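Local coordinates for protein proteinase K (Serratia sp., PDB 2B6N) that probably hydrolyses internal peptide bonds of proteins as a serine endopeptidase of the subtilase family, calcium-bound and seen here as its catalytic domain, at residues 36-41 against 127-132; 56-61 against 95-100; 153-158 against 175-180. All coordinates share one frame; numbering follows the deposited sequence.

Interaction 1 of 3, residues 36-41 against 127-132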
ATOM      1  N   PHE A  36       5.952   2.978  -6.322  1.00  7.29           N
ATOM      2  CA  PHE A  36       5.320   4.235  -6.731  1.00  6.62           C
ATOM      3  C   PHE A  36       4.121   4.536  -5.822  1.00  6.24           C
ATOM      4  O   PHE A  36       3.182   3.746  -5.719  1.00  6.50           O
ATOM      5  CB  PHE A  36       4.911   4.136  -8.202  1.00  6.92           C
ATOM      6  CG  PHE A  36       6.088   4.052  -9.136  1.00  6.75           C
ATOM      7  CD1 PHE A  36       6.613   2.810  -9.529  1.00  6.47           C
ATOM      8  CD2 PHE A  36       6.687   5.215  -9.608  1.00  8.37           C
ATOM      9  CE1 PHE A  36       7.729   2.736 -10.396  1.00  8.33           C
ATOM     10  CE2 PHE A  36       7.796   5.156 -10.477  1.00  9.65           C
ATOM     11  CZ  PHE A  36       8.320   3.925 -10.865  1.00  8.79           C
ATOM     12  N   VAL A  37       4.164   5.678  -5.145  1.00  6.10           N
ATOM     13  CA  VAL A  37       3.134   6.013  -4.177  1.00  5.44           C
ATOM     14  C   VAL A  37       2.220   7.059  -4.800  1.00  5.65           C
ATOM     15  O   VAL A  37       2.596   8.226  -4.913  1.00  5.06           O
ATOM     16  CB  VAL A  37       3.757   6.515  -2.859  1.00  6.12           C
ATOM     17  CG1 VAL A  37       2.647   6.853  -1.839  1.00  5.63           C
ATOM     18  CG2 VAL A  37       4.712   5.451  -2.297  1.00  4.70           C
ATOM     19  N   ILE A  38       1.052   6.618  -5.254  1.00  5.81           N
ATOM     20  CA  ILE A  38       0.103   7.508  -5.949  1.00  5.68           C
ATOM     21  C   ILE A  38      -0.847   8.064  -4.892  1.00  5.76           C
ATOM     22  O   ILE A  38      -1.698   7.344  -4.398  1.00  5.10           O
ATOM     23  CB  ILE A  38      -0.687   6.737  -7.056  1.00  5.16           C
ATOM     24  CG1 ILE A  38       0.292   6.054  -8.032  1.00  5.39           C
ATOM     25  CG2 ILE A  38      -1.676   7.707  -7.784  1.00  4.75           C
ATOM     26  CD1 ILE A  38      -0.347   5.054  -9.034  1.00  5.19           C
ATOM     27  N   ASP A  39      -0.666   9.329  -4.518  1.00  5.90           N
ATOM     28  CA  ASP A  39      -1.228   9.804  -3.260  1.00  5.86           C
ATOM     29  C   ASP A  39      -1.070  11.328  -3.176  1.00  6.65           C
ATOM     30  O   ASP A  39      -1.047  12.024  -4.216  1.00  6.75           O
ATOM     31  CB  ASP A  39      -0.494   9.092  -2.091  1.00  6.04           C
ATOM     32  CG  ASP A  39      -1.369   8.880  -0.873  1.00  8.23           C
ATOM     33  OD1 ASP A  39      -1.784   9.898  -0.240  1.00  8.14           O
ATOM     34  OD2 ASP A  39      -1.614   7.690  -0.523  1.00  7.74           O
ATOM     35  N   THR A  40      -0.951  11.848  -1.959  1.00  5.76           N
ATOM     36  CA  THR A  40      -0.872  13.293  -1.728  1.00  7.14           C
ATOM     37  C   THR A  40       0.541  13.854  -1.912  1.00  7.51           C
ATOM     38  O   THR A  40       0.770  15.038  -1.676  1.00  8.18           O
ATOM     39  CB  THR A  40      -1.353  13.685  -0.309  1.00  6.87           C
ATOM     40  OG1 THR A  40      -0.487  13.092   0.674  1.00  7.00           O
ATOM     41  CG2 THR A  40      -2.800  13.264  -0.061  1.00  8.26           C
ATOM     42  N   GLY A  41       1.477  13.001  -2.336  1.00  7.84           N
ATOM     43  CA  GLY A  41       2.888  13.359  -2.443  1.00  8.74           C
ATOM     44  C   GLY A  41       3.655  12.673  -1.319  1.00  9.10           C
ATOM     45  O   GLY A  41       3.057  11.973  -0.516  1.00  9.77           O
ATOM     46  N   ALA A 127       3.090  -0.355  -7.474  1.00  5.65           N
ATOM     47  CA  ALA A 127       2.428   0.944  -7.297  1.00  5.55           C
ATOM     48  C   ALA A 127       1.366   0.771  -6.225  1.00  5.31           C
ATOM     49  O   ALA A 127       0.661  -0.234  -6.211  1.00  4.99           O
ATOM     50  CB  ALA A 127       1.805   1.442  -8.599  1.00  6.04           C
ATOM     51  N   ASN A 128       1.253   1.761  -5.339  1.00  4.78           N
ATOM     52  CA  ASN A 128       0.230   1.746  -4.297  1.00  5.26           C
ATOM     53  C   ASN A 128      -0.772   2.863  -4.512  1.00  5.01           C
ATOM     54  O   ASN A 128      -0.371   4.014  -4.732  1.00  5.60           O
ATOM     55  CB  ASN A 128       0.882   1.938  -2.923  1.00  5.70           C
ATOM     56  CG  ASN A 128      -0.123   1.861  -1.788  1.00  6.14           C
ATOM     57  OD1 ASN A 128      -0.666   2.889  -1.315  1.00  6.85           O
ATOM     58  ND2 ASN A 128      -0.419   0.642  -1.372  1.00  2.63           N
ATOM     59  N   MET A 129      -2.060   2.525  -4.434  1.00  5.10           N
ATOM     60  CA  MET A 129      -3.131   3.510  -4.510  1.00  5.45           C
ATOM     61  C   MET A 129      -4.012   3.471  -3.268  1.00  5.25           C
ATOM     62  O   MET A 129      -5.014   2.755  -3.240  1.00  5.77           O
ATOM     63  CB  MET A 129      -3.982   3.263  -5.762  1.00  5.50           C
ATOM     64  CG  MET A 129      -3.199   3.406  -7.064  1.00  6.91           C
ATOM     65  SD  MET A 129      -4.295   3.266  -8.508  1.00  7.97           S
ATOM     66  CE  MET A 129      -5.208   4.791  -8.417  1.00  7.84           C
ATOM     67  N   SER A 130      -3.626   4.238  -2.250  1.00  4.91           N
ATOM     68  CA  SER A 130      -4.451   4.437  -1.046  1.00  5.96           C
ATOM     69  C   SER A 130      -5.463   5.574  -1.260  1.00  6.40           C
ATOM     70  O   SER A 130      -5.373   6.642  -0.645  1.00  6.94           O
ATOM     71  CB  SER A 130      -3.551   4.717   0.171  1.00  5.77           C
ATOM     72  OG  SER A 130      -2.852   3.524   0.540  1.00  6.52           O
ATOM     73  N   LEU A 131      -6.439   5.312  -2.128  1.00  6.65           N
ATOM     74  CA  LEU A 131      -7.422   6.297  -2.546  1.00  7.96           C
ATOM     75  C   LEU A 131      -8.491   5.533  -3.310  1.00  8.31           C
ATOM     76  O   LEU A 131      -8.256   4.412  -3.791  1.00  9.56           O
ATOM     77  CB  LEU A 131      -6.781   7.368  -3.460  1.00  7.61           C
ATOM     78  CG  LEU A 131      -6.199   6.916  -4.799  1.00  7.55           C
ATOM     79  CD1 LEU A 131      -7.279   6.821  -5.906  1.00  9.45           C
ATOM     80  CD2 LEU A 131      -5.102   7.885  -5.202  1.00  7.58           C
ATOM     81  N   GLY A 132      -9.669   6.128  -3.420  1.00  9.60           N
ATOM     82  CA  GLY A 132     -10.769   5.477  -4.111  1.00  9.60           C
ATOM     83  C   GLY A 132     -11.933   6.425  -4.249  1.00 10.16           C
ATOM     84  O   GLY A 132     -11.943   7.529  -3.656  1.00 11.11           O
TER
HETATM   85  O   HOH W   1      -1.054   5.624  -2.230  1.00  5.47           O

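Interaction 2 of 3, residues 56-61 against 95-100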
ATOM      1  N   GLY A  56       8.262  11.741  -8.510  1.00  8.90           N
ATOM      2  CA  GLY A  56       7.972  11.259  -9.853  1.00  9.69           C
ATOM      3  C   GLY A  56       7.343  12.387 -10.660  1.00  9.84           C
ATOM      4  O   GLY A  56       7.963  12.957 -11.575  1.00  9.64           O
ATOM      5  N   TYR A  57       6.102  12.708 -10.336  1.00  9.28           N
ATOM      6  CA  TYR A  57       5.422  13.830 -10.983  1.00  9.82           C
ATOM      7  C   TYR A  57       4.298  14.312 -10.092  1.00  9.79           C
ATOM      8  O   TYR A  57       3.724  13.522  -9.335  1.00  9.48           O
ATOM      9  CB  TYR A  57       4.840  13.463 -12.370  1.00  9.67           C
ATOM     10  CG  TYR A  57       4.596  14.723 -13.175  1.00 10.73           C
ATOM     11  CD1 TYR A  57       5.661  15.361 -13.798  1.00 10.65           C
ATOM     12  CD2 TYR A  57       3.326  15.307 -13.264  1.00 10.90           C
ATOM     13  CE1 TYR A  57       5.486  16.521 -14.516  1.00 12.14           C
ATOM     14  CE2 TYR A  57       3.130  16.495 -13.996  1.00 11.25           C
ATOM     15  CZ  TYR A  57       4.232  17.095 -14.609  1.00 13.51           C
ATOM     16  OH  TYR A  57       4.110  18.273 -15.320  1.00 13.31           O
ATOM     17  N   ASP A  58       4.001  15.607 -10.188  1.00  9.08           N
ATOM     18  CA  ASP A  58       2.921  16.221  -9.444  1.00  9.16           C
ATOM     19  C   ASP A  58       1.808  16.650 -10.407  1.00  9.23           C
ATOM     20  O   ASP A  58       1.948  17.648 -11.110  1.00  9.37           O
ATOM     21  CB  ASP A  58       3.480  17.391  -8.613  1.00  9.46           C
ATOM     22  CG  ASP A  58       2.416  18.109  -7.778  1.00 10.35           C
ATOM     23  OD1 ASP A  58       1.205  17.928  -8.029  1.00  9.80           O
ATOM     24  OD2 ASP A  58       2.803  18.865  -6.861  1.00 13.00           O
ATOM     25  N   PHE A  59       0.717  15.879 -10.442  1.00  8.59           N
ATOM     26  CA  PHE A  59      -0.447  16.193 -11.275  1.00  9.73           C
ATOM     27  C   PHE A  59      -1.418  17.206 -10.667  1.00 10.08           C
ATOM     28  O   PHE A  59      -2.366  17.635 -11.327  1.00 11.19           O
ATOM     29  CB  PHE A  59      -1.158  14.909 -11.736  1.00  9.64           C
ATOM     30  CG  PHE A  59      -0.326  14.091 -12.688  1.00  9.52           C
ATOM     31  CD1 PHE A  59       0.396  12.980 -12.229  1.00  9.87           C
ATOM     32  CD2 PHE A  59      -0.212  14.473 -14.032  1.00 10.78           C
ATOM     33  CE1 PHE A  59       1.188  12.236 -13.109  1.00 10.50           C
ATOM     34  CE2 PHE A  59       0.573  13.752 -14.915  1.00 10.10           C
ATOM     35  CZ  PHE A  59       1.283  12.622 -14.457  1.00 10.47           C
ATOM     36  N   ILE A  60      -1.172  17.629  -9.431  1.00 10.57           N
ATOM     37  CA  ILE A  60      -1.940  18.755  -8.870  1.00 10.95           C
ATOM     38  C   ILE A  60      -1.348  20.080  -9.371  1.00 11.58           C
ATOM     39  O   ILE A  60      -2.072  20.916  -9.935  1.00 12.39           O
ATOM     40  CB  ILE A  60      -1.956  18.711  -7.330  1.00 11.73           C
ATOM     41  CG1 ILE A  60      -2.594  17.402  -6.852  1.00  9.91           C
ATOM     42  CG2 ILE A  60      -2.686  19.949  -6.743  1.00 10.90           C
ATOM     43  CD1 ILE A  60      -4.090  17.243  -7.214  1.00 10.44           C
ATOM     44  N   ASP A  61      -0.037  20.250  -9.188  1.00 12.17           N
ATOM     45  CA  ASP A  61       0.659  21.498  -9.573  1.00 12.89           C
ATOM     46  C   ASP A  61       1.193  21.503 -11.004  1.00 12.47           C
ATOM     47  O   ASP A  61       1.606  22.552 -11.516  1.00 12.46           O
ATOM     48  CB  ASP A  61       1.805  21.814  -8.605  1.00 12.97           C
ATOM     49  CG  ASP A  61       1.319  22.158  -7.207  1.00 14.86           C
ATOM     50  OD1 ASP A  61       0.133  22.519  -7.035  1.00 16.44           O
ATOM     51  OD2 ASP A  61       2.142  22.076  -6.277  1.00 16.52           O
ATOM     52  N   GLY A  95       7.282   9.369  -5.387  1.00  6.56           N
ATOM     53  CA  GLY A  95       6.009  10.052  -5.186  1.00  6.13           C
ATOM     54  C   GLY A  95       5.340  10.460  -6.491  1.00  6.23           C
ATOM     55  O   GLY A  95       5.960  11.100  -7.365  1.00  6.37           O
ATOM     56  N   VAL A  96       4.079  10.062  -6.633  1.00  5.66           N
ATOM     57  CA  VAL A  96       3.239  10.475  -7.764  1.00  6.51           C
ATOM     58  C   VAL A  96       2.049  11.188  -7.146  1.00  6.73           C
ATOM     59  O   VAL A  96       1.154  10.551  -6.601  1.00  6.26           O
ATOM     60  CB  VAL A  96       2.820   9.266  -8.640  1.00  6.44           C
ATOM     61  CG1 VAL A  96       2.042   9.732  -9.870  1.00  6.34           C
ATOM     62  CG2 VAL A  96       4.075   8.523  -9.096  1.00  5.62           C
ATOM     63  N   ARG A  97       2.073  12.522  -7.179  1.00  6.74           N
ATOM     64  CA  ARG A  97       1.057  13.305  -6.468  1.00  6.43           C
ATOM     65  C   ARG A  97      -0.191  13.542  -7.316  1.00  7.08           C
ATOM     66  O   ARG A  97      -0.162  14.261  -8.346  1.00  7.45           O
ATOM     67  CB  ARG A  97       1.658  14.618  -5.918  1.00  5.62           C
ATOM     68  CG  ARG A  97       0.614  15.535  -5.274  1.00  6.04           C
ATOM     69  CD  ARG A  97       1.270  16.749  -4.608  1.00  7.71           C
ATOM     70  NE  ARG A  97       0.308  17.553  -3.850  1.00 11.13           N
ATOM     71  CZ  ARG A  97       0.065  18.856  -4.035  1.00 11.37           C
ATOM     72  NH1 ARG A  97       0.713  19.560  -4.961  1.00  8.02           N
ATOM     73  NH2 ARG A  97      -0.838  19.459  -3.272  1.00 12.00           N
ATOM     74  N   VAL A  98      -1.298  12.935  -6.878  1.00  6.65           N
ATOM     75  CA  VAL A  98      -2.573  13.063  -7.586  1.00  7.16           C
ATOM     76  C   VAL A  98      -3.674  13.601  -6.670  1.00  7.11           C
ATOM     77  O   VAL A  98      -4.828  13.786  -7.102  1.00  6.58           O
ATOM     78  CB  VAL A  98      -3.022  11.744  -8.251  1.00  7.46           C
ATOM     79  CG1 VAL A  98      -1.962  11.250  -9.228  1.00  7.45           C
ATOM     80  CG2 VAL A  98      -3.345  10.653  -7.207  1.00  7.16           C
ATOM     81  N   LEU A  99      -3.308  13.842  -5.413  1.00  7.46           N
ATOM     82  CA  LEU A  99      -4.266  14.319  -4.417  1.00  8.21           C
ATOM     83  C   LEU A  99      -3.718  15.593  -3.831  1.00  9.20           C
ATOM     84  O   LEU A  99      -2.511  15.690  -3.604  1.00  8.62           O
ATOM     85  CB  LEU A  99      -4.469  13.271  -3.302  1.00  7.51           C
ATOM     86  CG  LEU A  99      -4.988  11.891  -3.725  1.00  8.93           C
ATOM     87  CD1 LEU A  99      -5.224  11.018  -2.494  1.00 10.06           C
ATOM     88  CD2 LEU A  99      -6.267  12.043  -4.555  1.00  9.12           C
ATOM     89  N   ASN A 100      -4.604  16.569  -3.612  1.00  9.88           N
ATOM     90  CA  ASN A 100      -4.188  17.908  -3.161  1.00 10.81           C
ATOM     91  C   ASN A 100      -3.906  18.017  -1.636  1.00 11.52           C
ATOM     92  O   ASN A 100      -3.878  17.001  -0.913  1.00 10.98           O
ATOM     93  CB  ASN A 100      -5.200  18.977  -3.655  1.00 11.21           C
ATOM     94  CG  ASN A 100      -6.588  18.798  -3.074  1.00 12.68           C
ATOM     95  OD1 ASN A 100      -6.757  18.283  -1.964  1.00 13.58           O
ATOM     96  ND2 ASN A 100      -7.596  19.250  -3.810  1.00 15.01           N
TER
HETATM   97  O   HOH W   2      -0.720  22.269  -4.199  1.00 14.55           O

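Interaction 3 of 3, residues 153-158 against 175-180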
ATOM      1  N   PHE A 153      -0.061  -3.487  -9.139  1.00  5.78           N
ATOM      2  CA  PHE A 153      -0.845  -2.451  -8.444  1.00  5.94           C
ATOM      3  C   PHE A 153      -1.565  -2.982  -7.214  1.00  6.19           C
ATOM      4  O   PHE A 153      -2.249  -4.013  -7.262  1.00  6.33           O
ATOM      5  CB  PHE A 153      -1.874  -1.815  -9.388  1.00  6.05           C
ATOM      6  CG  PHE A 153      -1.352  -0.640 -10.123  1.00  5.70           C
ATOM      7  CD1 PHE A 153      -0.354  -0.785 -11.069  1.00  7.11           C
ATOM      8  CD2 PHE A 153      -1.860   0.618  -9.864  1.00  5.84           C
ATOM      9  CE1 PHE A 153       0.134   0.306 -11.744  1.00  6.80           C
ATOM     10  CE2 PHE A 153      -1.377   1.727 -10.544  1.00  5.28           C
ATOM     11  CZ  PHE A 153      -0.377   1.572 -11.481  1.00  5.98           C
ATOM     12  N   VAL A 154      -1.430  -2.235  -6.121  1.00  5.81           N
ATOM     13  CA  VAL A 154      -2.014  -2.597  -4.832  1.00  6.17           C
ATOM     14  C   VAL A 154      -2.849  -1.388  -4.398  1.00  5.99           C
ATOM     15  O   VAL A 154      -2.355  -0.261  -4.424  1.00  6.41           O
ATOM     16  CB  VAL A 154      -0.915  -2.882  -3.775  1.00  5.96           C
ATOM     17  CG1 VAL A 154      -1.568  -3.304  -2.438  1.00  6.13           C
ATOM     18  CG2 VAL A 154       0.052  -3.979  -4.260  1.00  5.30           C
ATOM     19  N   VAL A 155      -4.102  -1.624  -4.021  1.00  5.71           N
ATOM     20  CA  VAL A 155      -5.070  -0.542  -3.773  1.00  5.37           C
ATOM     21  C   VAL A 155      -5.907  -0.782  -2.522  1.00  5.83           C
ATOM     22  O   VAL A 155      -6.150  -1.937  -2.133  1.00  5.40           O
ATOM     23  CB  VAL A 155      -6.017  -0.263  -5.009  1.00  5.95           C
ATOM     24  CG1 VAL A 155      -5.216  -0.212  -6.304  1.00  4.24           C
ATOM     25  CG2 VAL A 155      -7.154  -1.310  -5.131  1.00  6.13           C
ATOM     26  N   ALA A 156      -6.345   0.308  -1.894  1.00  6.03           N
ATOM     27  CA  ALA A 156      -7.194   0.225  -0.700  1.00  5.95           C
ATOM     28  C   ALA A 156      -8.604  -0.203  -1.095  1.00  6.64           C
ATOM     29  O   ALA A 156      -9.128   0.234  -2.147  1.00  7.17           O
ATOM     30  CB  ALA A 156      -7.217   1.564   0.026  1.00  6.48           C
ATOM     31  N   ALA A 157      -9.216  -1.057  -0.273  1.00  5.77           N
ATOM     32  CA  ALA A 157     -10.601  -1.495  -0.518  1.00  6.04           C
ATOM     33  C   ALA A 157     -11.610  -0.363  -0.270  1.00  5.86           C
ATOM     34  O   ALA A 157     -12.654  -0.315  -0.913  1.00  5.88           O
ATOM     35  CB  ALA A 157     -10.951  -2.711   0.338  1.00  5.98           C
ATOM     36  N   GLY A 158     -11.265   0.564   0.621  1.00  5.27           N
ATOM     37  CA  GLY A 158     -12.148   1.675   0.970  1.00  6.69           C
ATOM     38  C   GLY A 158     -12.696   1.545   2.391  1.00  6.75           C
ATOM     39  O   GLY A 158     -12.738   0.453   2.961  1.00  6.71           O
ATOM     40  N   ALA A 175      -6.223  -5.212 -10.063  1.00  8.30           N
ATOM     41  CA  ALA A 175      -5.718  -4.590  -8.831  1.00  7.86           C
ATOM     42  C   ALA A 175      -5.672  -5.643  -7.737  1.00  7.64           C
ATOM     43  O   ALA A 175      -6.515  -6.557  -7.714  1.00  7.79           O
ATOM     44  CB  ALA A 175      -6.609  -3.418  -8.408  1.00  8.51           C
ATOM     45  N   ILE A 176      -4.680  -5.543  -6.853  1.00  6.42           N
ATOM     46  CA  ILE A 176      -4.693  -6.308  -5.590  1.00  6.46           C
ATOM     47  C   ILE A 176      -5.404  -5.395  -4.595  1.00  6.42           C
ATOM     48  O   ILE A 176      -4.896  -4.312  -4.257  1.00  7.39           O
ATOM     49  CB  ILE A 176      -3.278  -6.646  -5.084  1.00  6.34           C
ATOM     50  CG1 ILE A 176      -2.559  -7.569  -6.076  1.00  6.55           C
ATOM     51  CG2 ILE A 176      -3.327  -7.349  -3.707  1.00  5.22           C
ATOM     52  CD1 ILE A 176      -1.039  -7.508  -5.946  1.00  8.38           C
ATOM     53  N   THR A 177      -6.580  -5.820  -4.148  1.00  5.65           N
ATOM     54  CA  THR A 177      -7.460  -4.964  -3.322  1.00  5.68           C
ATOM     55  C   THR A 177      -7.388  -5.407  -1.868  1.00  5.44           C
ATOM     56  O   THR A 177      -7.576  -6.585  -1.571  1.00  4.51           O
ATOM     57  CB  THR A 177      -8.906  -4.971  -3.885  1.00  5.57           C
ATOM     58  OG1 THR A 177      -8.871  -4.408  -5.210  1.00  7.44           O
ATOM     59  CG2 THR A 177      -9.886  -4.147  -2.995  1.00  5.27           C
ATOM     60  N   VAL A 178      -7.117  -4.452  -0.977  1.00  4.70           N
ATOM     61  CA  VAL A 178      -6.678  -4.771   0.390  1.00  5.19           C
ATOM     62  C   VAL A 178      -7.680  -4.260   1.422  1.00  5.61           C
ATOM     63  O   VAL A 178      -7.949  -3.057   1.497  1.00  5.13           O
ATOM     64  CB  VAL A 178      -5.252  -4.174   0.653  1.00  5.49           C
ATOM     65  CG1 VAL A 178      -4.726  -4.585   2.036  1.00  4.79           C
ATOM     66  CG2 VAL A 178      -4.269  -4.597  -0.461  1.00  6.31           C
ATOM     67  N   GLY A 179      -8.252  -5.188   2.189  1.00  6.04           N
ATOM     68  CA  GLY A 179      -9.079  -4.817   3.339  1.00  6.74           C
ATOM     69  C   GLY A 179      -8.218  -4.607   4.581  1.00  6.84           C
ATOM     70  O   GLY A 179      -7.038  -4.965   4.595  1.00  5.99           O
ATOM     71  N   SER A 180      -8.823  -4.023   5.617  1.00  6.38           N
ATOM     72  CA  SER A 180      -8.115  -3.596   6.834  1.00  7.04           C
ATOM     73  C   SER A 180      -8.469  -4.462   8.045  1.00  6.34           C
ATOM     74  O   SER A 180      -9.650  -4.806   8.230  1.00  6.46           O
ATOM     75  CB  SER A 180      -8.485  -2.140   7.141  1.00  7.13           C
ATOM     76  OG  SER A 180      -7.916  -1.721   8.365  1.00  6.16           O
TER

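Interaction 1 of 3, residues 36-41 against 127-132
I38 turns CG1 anti to its carbonyl carbon (chi1 -55°) and stays extended at chi2 (170°), which carries CD1 to CG of M129 at 3.8 Å; M129, with CG likewise anti to its carbonyl carbon, brings that methylene in from the neighbouring strand. Both strands belong to the parallel sheet of the subtilase fold. N128 bonds to strand 36-39 through both its N and its O: its N donates to F36 O (2.8 Å, 169°), and its O accepts from I38 N (3.0 Å). On the face carrying F36, I38, A127 and M129, F36 CB meets A127 CB at 4.1 Å. F153 of the next strand packs against I38, A127 and M129. Past the strands the two segments diverge, and S130 sits at the centre of an inverse gamma turn. L131 CD2 lies 3.5 Å from I38 O. D39, predicted to belong to the charge relay system, directs OD1 to H72, while S130 OG reaches S224 O; the contact thus ends at the probable catalytic centre. A water bridges the widening gap: it accepts from S130 N, lies 2.8 Å from I38 O, and stands 2.7 Å from D39 OD2.

Interaction 2 of 3, residues 56-61 against 95-100
The R97 guanidinium carries I60 CB over one face, 3.7 Å above the plane and off-centre, while D58 OD2, D61 OD2 and a water lie at its edge. The F59 ring has Y57 CD2 over the centre of one face; R97 O and V96 CG1 approach its edge, the latter 4.2 Å from F59 CE1. R97 runs extended alongside D58, and R97 NH1 donates to the syn lone pair of D58 OD2 at 2.9 Å; OD2 lies in the guanidinium plane, although the carboxylate plane stands 76° from it. The same NH1 reaches D61 OD2 at 3.2 Å in a weak, bent bond, completing a salt-bridge network; the water accepts from NH2 and donates to D61 OD1. D58 OD1 accepts I60 N nearly head-on, an Asx turn, and D61 N from 60° above the carboxylate plane, the wider Asx motif. R97 NE has a weak bond to T40 O. I60 passes across R97 and lays CD1 against V98 O (3.5 Å). R97 N donates to Y57 O and R97 O accepts from F59 N (2.8 Å), parallel pairing of the two strands of a beta-alpha-beta unit, whose crossover carries helix 72-81, at one border of the subtilase sheet.

Interaction 3 of 3, residues 153-158 against 175-180
V155 and T177 pair at the middle of a parallel ladder between two strands of the subtilase sheet, and backbone hydrogen bonds form its frame. I176 N donates to F153 O, V155 N to I176 O (2.8 Å), V178 N to V155 O (2.9 Å) and A157 N to V178 O (3.0 Å); I176 thus bridges F153 and V155, and V178 bridges V155 and A157. A157 N meets V178 O from well above the carbonyl plane, as segment 153-158 leaves the sheet. Two CA-H...O contacts, from V154 CA to I176 O and from T177 CA to V155 O, accompany the pairing.

Side-chain contacts fall on the two faces. On the face with V154 and I176, V154 CG1, anti to its own N (chi1 -178°), meets V178 CG2 at 3.6 Å, and the other branch of V154, CG2, touches I176 CD1 at 4.1 Å. On the opposite face V155 holds CG2 between its N and its carbonyl carbon (chi1 -45°), which sets this methyl against A175 CB at 3.9 Å and, in a methyl-to-hydroxyl contact, T177 OG1 at 3.5 Å. A157, just past strand 152-156, meets T177 CG2, and its CB lies tight against V178 O.

T177 OG1 is hydrogen-bonded to A170 O. Helix 223-240 covers V154 and V178 through V230, while helix 137-148 packs on F153 and A175 through V143. Strand 125-129 flanks strand 152-156 on its other edge, and V155 touches M129 there.

How the interactions relate
All three contacts lie in one seven-stranded parallel sheet, ordered 53-58, 92-97, 34-39, 125-129, 152-156, 176-181, 199-202. Interactions 1 and 2, with centres about 9 Å apart, meet where strands 34-39 and 92-97 adjoin; interactions 1 and 3, with centres about 11 Å apart, meet where 125-129 and 152-156 adjoin. Interactions 2 and 3 do not touch, their centres standing about 20 Å apart. Along the chain, interaction 2 is nested within the loop closed by interaction 1, and interaction 3 follows both. The central contact holds D39; side chains of L99 and A156 lie about 4 Å from those of D39 and S224, respectively. C-terminal strand ends, or loops just after them, bring all three contacts close to the predicted charge relay system.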